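Local coordinates for diguanylate cyclase (Xanthomonas campestris pv. campestris, PDB 5H5O), which binds cyclic GMP through its cyclic nucleotide-binding domain and probably makes cyclic di-GMP from two GTP molecules, at residues A[37-42]-A[63-68]. Sequence-based numbering, arbitrary orientation.
With PCG (cyclic guanosine monophosphate), chain C.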
ATOM      1  N   THR A  37      12.854   1.451  10.607  1.00 26.14           N
ATOM      2  CA  THR A  37      11.929   2.514  10.252  1.00 35.20           C
ATOM      3  C   THR A  37      12.407   3.327   9.049  1.00 31.74           C
ATOM      4  O   THR A  37      11.843   4.368   8.739  1.00 29.33           O
ATOM      5  CB  THR A  37      11.712   3.457  11.437  1.00 36.63           C
ATOM      6  OG1 THR A  37      12.980   3.984  11.840  1.00 34.63           O
ATOM      7  CG2 THR A  37      11.086   2.695  12.605  1.00 39.75           C
ATOM      8  N   GLN A  38      13.440   2.860   8.364  1.00 21.95           N
ATOM      9  CA  GLN A  38      13.869   3.568   7.166  1.00 29.28           C
ATOM     10  C   GLN A  38      13.732   2.667   5.963  1.00 23.73           C
ATOM     11  O   GLN A  38      13.775   1.447   6.096  1.00 28.98           O
ATOM     12  CB  GLN A  38      15.316   4.047   7.290  1.00 30.05           C
ATOM     13  CG  GLN A  38      16.261   2.940   7.554  1.00 38.56           C
ATOM     14  CD  GLN A  38      16.671   2.871   8.994  1.00 44.53           C
ATOM     15  OE1 GLN A  38      16.039   2.186   9.800  1.00 44.27           O
ATOM     16  NE2 GLN A  38      17.747   3.578   9.333  1.00 43.86           N
HETATM   17  N   MSE A  39      13.539   3.272   4.791  1.00 23.38           N
HETATM   18  CA  MSE A  39      13.559   2.524   3.546  1.00 19.90           C
HETATM   19  C   MSE A  39      14.825   2.878   2.797  1.00 25.47           C
HETATM   20  O   MSE A  39      15.538   3.821   3.162  1.00 30.29           O
HETATM   21  CB  MSE A  39      12.364   2.861   2.666  1.00 19.19           C
HETATM   22  CG  MSE A  39      12.336   4.302   2.201  1.00 23.10           C
HETATM   23 SE   MSE A  39      10.987   4.528   0.829  0.44 32.86          SE
HETATM   24  CE  MSE A  39      11.891   3.693  -0.680  1.00 27.61           C
ATOM     25  N   PHE A  40      15.081   2.138   1.727  1.00 22.25           N
ATOM     26  CA  PHE A  40      16.310   2.309   0.960  1.00 23.48           C
ATOM     27  C   PHE A  40      16.090   2.267  -0.542  1.00 26.41           C
ATOM     28  O   PHE A  40      15.253   1.520  -1.034  1.00 24.62           O
ATOM     29  CB  PHE A  40      17.304   1.217   1.340  1.00 22.87           C
ATOM     30  CG  PHE A  40      17.708   1.256   2.774  1.00 29.28           C
ATOM     31  CD1 PHE A  40      18.744   2.082   3.188  1.00 27.98           C
ATOM     32  CD2 PHE A  40      17.046   0.482   3.719  1.00 16.97           C
ATOM     33  CE1 PHE A  40      19.119   2.128   4.525  1.00 31.38           C
ATOM     34  CE2 PHE A  40      17.414   0.523   5.048  1.00 24.87           C
ATOM     35  CZ  PHE A  40      18.449   1.350   5.455  1.00 27.34           C
ATOM     36  N   ILE A  41      16.867   3.057  -1.276  1.00 25.87           N
ATOM     37  CA  ILE A  41      16.924   2.900  -2.726  1.00 26.31           C
ATOM     38  C   ILE A  41      18.351   2.558  -3.183  1.00 26.93           C
ATOM     39  O   ILE A  41      19.319   3.261  -2.839  1.00 19.02           O
ATOM     40  CB  ILE A  41      16.412   4.162  -3.466  1.00 20.61           C
ATOM     41  CG1 ILE A  41      15.030   4.591  -2.935  1.00 24.57           C
ATOM     42  CG2 ILE A  41      16.374   3.903  -4.949  1.00 15.95           C
ATOM     43  CD1 ILE A  41      14.738   6.091  -3.058  1.00 16.83           C
ATOM     44  N   VAL A  42      18.484   1.474  -3.939  1.00 25.21           N
ATOM     45  CA  VAL A  42      19.773   1.129  -4.537  1.00 18.80           C
ATOM     46  C   VAL A  42      20.122   2.129  -5.647  1.00 22.37           C
ATOM     47  O   VAL A  42      19.324   2.358  -6.561  1.00 19.71           O
ATOM     48  CB  VAL A  42      19.756  -0.292  -5.146  1.00 20.50           C
ATOM     49  CG1 VAL A  42      21.176  -0.733  -5.579  1.00 12.28           C
ATOM     50  CG2 VAL A  42      19.143  -1.313  -4.158  1.00 18.40           C
ATOM     51  N   GLY A  63      18.232   1.858  -8.716  1.00 24.36           N
ATOM     52  CA  GLY A  63      16.884   2.358  -8.938  1.00 19.95           C
ATOM     53  C   GLY A  63      15.769   1.556  -8.273  1.00 34.51           C
ATOM     54  O   GLY A  63      14.606   1.996  -8.251  1.00 31.46           O
ATOM     55  N   GLU A  64      16.097   0.390  -7.719  1.00 21.05           N
ATOM     56  CA  GLU A  64      15.090  -0.387  -6.997  1.00 26.71           C
ATOM     57  C   GLU A  64      15.048  -0.021  -5.516  1.00 25.85           C
ATOM     58  O   GLU A  64      16.080   0.296  -4.913  1.00 27.09           O
ATOM     59  CB  GLU A  64      15.306  -1.892  -7.188  1.00 31.66           C
ATOM     60  CG  GLU A  64      14.924  -2.402  -8.578  1.00 34.99           C
ATOM     61  CD  GLU A  64      15.315  -3.863  -8.793  1.00 33.41           C
ATOM     62  OE1 GLU A  64      14.568  -4.750  -8.334  1.00 27.15           O
ATOM     63  OE2 GLU A  64      16.377  -4.124  -9.405  1.00 35.28           O
ATOM     64  N   PHE A  65      13.852  -0.068  -4.937  1.00 23.67           N
ATOM     65  CA  PHE A  65      13.651   0.345  -3.554  1.00 24.41           C
ATOM     66  C   PHE A  65      13.124  -0.786  -2.690  1.00 19.56           C
ATOM     67  O   PHE A  65      12.555  -1.746  -3.192  1.00 26.78           O
ATOM     68  CB  PHE A  65      12.703   1.540  -3.491  1.00 29.01           C
ATOM     69  CG  PHE A  65      11.280   1.203  -3.830  1.00 25.52           C
ATOM     70  CD1 PHE A  65      10.393   0.784  -2.839  1.00 27.62           C
ATOM     71  CD2 PHE A  65      10.817   1.324  -5.129  1.00 26.20           C
ATOM     72  CE1 PHE A  65       9.076   0.475  -3.145  1.00 26.85           C
ATOM     73  CE2 PHE A  65       9.492   1.029  -5.440  1.00 28.91           C
ATOM     74  CZ  PHE A  65       8.623   0.599  -4.439  1.00 26.26           C
ATOM     75  N   PHE A  66      13.346  -0.681  -1.391  1.00 21.27           N
ATOM     76  CA  PHE A  66      12.919  -1.723  -0.462  1.00 22.51           C
ATOM     77  C   PHE A  66      12.909  -1.148   0.929  1.00 21.37           C
ATOM     78  O   PHE A  66      13.550  -0.130   1.183  1.00 22.92           O
ATOM     79  CB  PHE A  66      13.860  -2.934  -0.517  1.00 18.52           C
ATOM     80  CG  PHE A  66      15.305  -2.625  -0.158  1.00 20.99           C
ATOM     81  CD1 PHE A  66      15.794  -2.879   1.116  1.00 19.27           C
ATOM     82  CD2 PHE A  66      16.176  -2.115  -1.106  1.00 26.33           C
ATOM     83  CE1 PHE A  66      17.134  -2.625   1.445  1.00 27.32           C
ATOM     84  CE2 PHE A  66      17.522  -1.853  -0.785  1.00 25.37           C
ATOM     85  CZ  PHE A  66      18.001  -2.111   0.477  1.00 17.63           C
ATOM     86  N   GLY A  67      12.188  -1.798   1.835  1.00 20.74           N
ATOM     87  CA  GLY A  67      12.137  -1.335   3.207  1.00 23.71           C
ATOM     88  C   GLY A  67      11.036  -0.333   3.496  1.00 21.63           C
ATOM     89  O   GLY A  67      10.949   0.177   4.619  1.00 25.77           O
ATOM     90  N   GLU A  68      10.190  -0.057   2.500  1.00 21.34           N
ATOM     91  CA  GLU A  68       9.102   0.916   2.682  1.00 22.95           C
ATOM     92  C   GLU A  68       8.078   0.444   3.722  1.00 21.14           C
ATOM     93  O   GLU A  68       7.464   1.267   4.389  1.00 26.28           O
ATOM     94  CB  GLU A  68       8.438   1.304   1.342  1.00 20.53           C
ATOM     95  CG  GLU A  68       7.402   0.309   0.766  1.00 21.96           C
ATOM     96  CD  GLU A  68       8.007  -1.001   0.267  1.00 33.35           C
ATOM     97  OE1 GLU A  68       9.243  -1.161   0.323  1.00 36.81           O
ATOM     98  OE2 GLU A  68       7.238  -1.870  -0.195  1.00 43.80           O
TER
HETATM   99  PA  PCG C 201      10.828  -4.549   4.831  1.00 64.75           P
HETATM  100  O1A PCG C 201      11.244  -3.245   5.423  1.00 64.75           O
HETATM  101  O2A PCG C 201       9.871  -5.595   5.308  1.00 64.75           O
HETATM  102  O5' PCG C 201      12.039  -4.995   4.628  1.00 64.75           O
HETATM  103  C5' PCG C 201      12.142  -6.152   3.793  1.00 64.75           C
HETATM  104  C4' PCG C 201      11.619  -5.670   2.467  1.00 64.75           C
HETATM  105  O4' PCG C 201      11.516  -6.530   1.361  1.00 64.75           O
HETATM  106  C3' PCG C 201      10.255  -5.065   2.598  1.00 64.75           C
HETATM  107  O3' PCG C 201      10.297  -4.006   3.592  1.00 64.75           O
HETATM  108  C2' PCG C 201       9.990  -4.715   1.159  1.00 64.75           C
HETATM  109  O2' PCG C 201      10.378  -3.406   0.737  1.00 64.75           O
HETATM  110  C1' PCG C 201      10.828  -5.749   0.390  1.00 64.75           C
HETATM  111  N9  PCG C 201      10.278  -6.903  -0.397  1.00 64.75           N
HETATM  112  C8  PCG C 201      10.674  -7.240  -1.630  1.00 64.75           C
HETATM  113  N7  PCG C 201      10.006  -8.311  -2.090  1.00 64.75           N
HETATM  114  C5  PCG C 201       9.156  -8.691  -1.153  1.00 64.75           C
HETATM  115  C6  PCG C 201       8.138  -9.763  -1.001  1.00 64.75           C
HETATM  116  O6  PCG C 201       7.956 -10.563  -1.925  1.00 64.75           O
HETATM  117  N1  PCG C 201       7.425  -9.835   0.157  1.00 64.75           N
HETATM  118  C2  PCG C 201       7.617  -8.964   1.177  1.00 64.75           C
HETATM  119  N2  PCG C 201       6.879  -9.089   2.300  1.00 64.75           N
HETATM  120  N3  PCG C 201       8.548  -7.941   1.106  1.00 64.75           N
HETATM  121  C4  PCG C 201       9.322  -7.768  -0.016  1.00 64.75           C
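With CG of Phe-66 between its own N and carbonyl carbon (chi1 60°), the ring swings across to Phe-40, whose own CG, anti to its carbonyl carbon (chi1 -62°), carries that ring away and leaves CB to make the contact. CB of Phe-40 lies over one face of the Phe-66 ring, 3.5 Å from CZ; the two rings themselves are slid apart and barely overlap. At the edge of the Phe-66 ring comes Val-42 CG2. This is an antiparallel strand pair in the beta roll of the cyclic nucleotide-binding domain, with 65-66 outermost in its sheet. Phe-40 and Phe-66 form the hydrogen-bonded pair: Phe-40 N to Phe-66 O is 2.8 Å, and Phe-66 N returns to Phe-40 O at 2.9 Å. Val-42 N then bonds to Glu-64 O. Beside Ile-41 and Phe-65, selenomethionine Met-39, bent at chi3 (-75°), brings CE within 3.6 Å of Phe-65 CB, and both side chains pack on Phe-112 of helix 106-121. Strand 65-66 leads into the phosphate-binding cassette, where Gly-67 takes the N-cap position of helix 68-72. Arg-119 forms a salt bridge with Glu-68 OE2, which probably helps to hold the carboxylate at the ribose. The ribose O2' of cyclic GMP accepts from Gly-67 N at 2.7 Å and donates to Glu-68 OE1 at 2.5 Å.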